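Local coordinates for putative phosphosugar isomerase (Clostridium difficile, PDB 3G68), which probably acts as a double-SIS-domain isomerase on phosphosugars, related to the isomerising part of glutamine-fructose-6-phosphate transaminase, at residues B[209-214]-B[259-264]. Numbering follows the deposited sequence. Where two conformers were deposited one is given.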
loop_
_atom_site.group_PDB
_atom_site.type_symbol
_atom_site.label_atom_id
_atom_site.label_comp_id
_atom_site.label_asym_id
_atom_site.label_seq_id
_atom_site.Cartn_x
_atom_site.Cartn_y
_atom_site.Cartn_z
ATOM N N LYS B 209 53.919 -2.807 32.680
ATOM C CA LYS B 209 54.815 -2.722 33.830
ATOM C C LYS B 209 54.430 -1.537 34.734
ATOM O O LYS B 209 54.502 -1.670 35.935
ATOM C CB LYS B 209 56.249 -2.546 33.362
ATOM C CG LYS B 209 56.821 -3.797 32.665
ATOM C CD LYS B 209 58.190 -3.561 32.107
ATOM C CE LYS B 209 58.734 -4.827 31.433
ATOM N NZ LYS B 209 57.779 -5.380 30.413
ATOM N N GLU B 210 54.101 -0.386 34.141
ATOM C CA GLU B 210 53.629 0.791 34.898
ATOM C C GLU B 210 52.893 1.683 33.947
ATOM O O GLU B 210 53.319 1.865 32.773
ATOM C CB GLU B 210 54.774 1.494 35.641
ATOM C CG GLU B 210 55.922 2.003 34.814
ATOM C CD GLU B 210 55.759 3.433 34.356
ATOM O OE1 GLU B 210 54.669 3.990 34.565
ATOM O OE2 GLU B 210 56.753 4.006 33.781
ATOM N N ILE B 211 51.794 2.235 34.428
ATOM C CA ILE B 211 50.901 3.010 33.582
ATOM C C ILE B 211 50.638 4.410 34.116
ATOM O O ILE B 211 50.559 4.628 35.318
ATOM C CB ILE B 211 49.517 2.292 33.482
ATOM C CG1 ILE B 211 49.650 0.866 32.928
ATOM C CG2 ILE B 211 48.540 3.103 32.594
ATOM C CD1 ILE B 211 48.400 -0.007 33.091
ATOM N N ARG B 212 50.473 5.358 33.205
ATOM C CA ARG B 212 50.033 6.695 33.533
ATOM C C ARG B 212 48.886 7.036 32.569
ATOM O O ARG B 212 48.910 6.617 31.427
ATOM C CB ARG B 212 51.178 7.715 33.438
ATOM C CG ARG B 212 52.183 7.513 34.539
ATOM C CD ARG B 212 53.191 8.642 34.539
ATOM N NE ARG B 212 54.181 8.441 35.580
ATOM C CZ ARG B 212 55.267 7.707 35.446
ATOM N NH1 ARG B 212 55.572 7.111 34.288
ATOM N NH2 ARG B 212 56.090 7.576 36.482
ATOM N N ILE B 213 47.849 7.690 33.058
ATOM C CA ILE B 213 46.713 8.115 32.222
ATOM C C ILE B 213 46.767 9.642 32.220
ATOM O O ILE B 213 46.954 10.254 33.279
ATOM C CB ILE B 213 45.348 7.647 32.769
ATOM C CG1 ILE B 213 45.342 6.137 32.961
ATOM C CG2 ILE B 213 44.205 8.071 31.811
ATOM C CD1 ILE B 213 44.053 5.623 33.649
ATOM N N ILE B 214 46.647 10.248 31.036
ATOM C CA ILE B 214 46.628 11.706 30.904
ATOM C C ILE B 214 45.254 12.079 30.349
ATOM O O ILE B 214 44.868 11.584 29.268
ATOM C CB ILE B 214 47.724 12.224 29.959
ATOM C CG1 ILE B 214 49.094 11.675 30.360
ATOM C CG2 ILE B 214 47.710 13.756 29.902
ATOM C CD1 ILE B 214 50.197 12.095 29.444
ATOM N N THR B 259 53.832 2.737 30.058
ATOM C CA THR B 259 52.590 2.674 29.304
ATOM C C THR B 259 51.818 3.947 29.619
ATOM O O THR B 259 51.670 4.324 30.812
ATOM C CB THR B 259 51.776 1.452 29.653
ATOM O OG1 THR B 259 52.516 0.270 29.299
ATOM C CG2 THR B 259 50.425 1.466 28.883
ATOM N N ILE B 260 51.286 4.577 28.572
ATOM C CA ILE B 260 50.499 5.820 28.718
ATOM C C ILE B 260 49.218 5.744 27.910
ATOM O O ILE B 260 49.220 5.369 26.732
ATOM C CB ILE B 260 51.224 7.143 28.293
ATOM C CG1 ILE B 260 52.616 7.252 28.901
ATOM C CG2 ILE B 260 50.401 8.365 28.730
ATOM C CD1 ILE B 260 53.623 6.464 28.179
ATOM N N PHE B 261 48.108 6.073 28.588
ATOM C CA PHE B 261 46.779 6.154 27.986
ATOM C C PHE B 261 46.441 7.637 27.957
ATOM O O PHE B 261 46.523 8.303 29.010
ATOM C CB PHE B 261 45.724 5.414 28.785
ATOM C CG PHE B 261 45.890 3.956 28.739
ATOM C CD1 PHE B 261 45.449 3.242 27.627
ATOM C CD2 PHE B 261 46.525 3.279 29.761
ATOM C CE1 PHE B 261 45.615 1.883 27.538
ATOM C CE2 PHE B 261 46.684 1.883 29.697
ATOM C CZ PHE B 261 46.226 1.187 28.583
ATOM N N ILE B 262 46.128 8.150 26.766
ATOM C CA ILE B 262 45.713 9.547 26.598
ATOM C C ILE B 262 44.212 9.563 26.273
ATOM O O ILE B 262 43.773 9.005 25.267
ATOM C CB ILE B 262 46.546 10.292 25.531
ATOM C CG1 ILE B 262 48.039 10.286 25.968
ATOM C CG2 ILE B 262 46.048 11.744 25.387
ATOM C CD1 ILE B 262 49.007 11.128 25.116
ATOM N N LEU B 263 43.443 10.178 27.165
ATOM C CA LEU B 263 41.993 10.329 27.016
ATOM C C LEU B 263 41.830 11.702 26.365
ATOM O O LEU B 263 41.924 12.726 27.031
ATOM C CB LEU B 263 41.331 10.259 28.391
ATOM C CG LEU B 263 41.591 8.980 29.205
ATOM C CD1 LEU B 263 40.782 9.040 30.539
ATOM C CD2 LEU B 263 41.208 7.768 28.389
ATOM N N ASP B 264 41.665 11.698 25.048
ATOM C CA ASP B 264 41.651 12.912 24.237
ATOM C C ASP B 264 40.221 13.405 23.973
ATOM O O ASP B 264 39.505 12.885 23.109
ATOM C CB ASP B 264 42.424 12.673 22.934
ATOM C CG ASP B 264 42.394 13.883 21.995
ATOM O OD1 ASP B 264 42.119 15.014 22.456
ATOM O OD2 ASP B 264 42.637 13.686 20.790
HETATM O O HOH W 1 54.420 -0.809 30.865
HETATM O O HOH W 2 53.874 5.435 32.437
#
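Thr259 O is gripped by two donors and one CA-H group. Arg212 N donates to Thr259 O at 2.9 Å. A water donates to Thr259 O at 3.0 Å, and Ile211 CA-H points at the same oxygen. The same water also donates to Glu210 OE1 at 2.7 Å, so it ties the Glu210 side chain to the backbone of 259-264. Glu210 OE1 also forms a salt bridge with Arg212 NH1, and OE2 hydrogen-bonds to Ser258 OG, one residue ahead of Thr259 in the same strand. From Arg212 N the backbone ladder alternates between the strands: Phe261 N to Arg212 O, Ile214 N to Phe261 O (2.8 Å, N-H...O 165°), then Leu263 N to Ile214 O. Before it, Thr259 N bonds to Glu210 O.

Ile211, Ile213, Thr259 and Phe261 share one face of the sheet. Ile211 CG2 is anti to its backbone N and meets the edge of the Phe261 ring, nearly in plane, 3.5 Å from CD2. Beside it, Ile211 CG1 lies 3.9 Å from Thr259 CB. Further along, Ile213 CG2 touches Leu263 CD1 at 3.8 Å, and helix 220-234 packs against both residues. On the other face, Ile214 and Ile260 lie side by side, with Ile214 CD1 3.8 Å from Ile260 CG2. Helix 271-279 packs against Ile214 and Ile262 there.

The strands run parallel, 18° apart, as neighbours inside a five-stranded sheet of order 2-1-3-4-5. Such a parallel sheet with helices on both faces is the alpha-beta-alpha sandwich of a SIS domain, here the second of the chain.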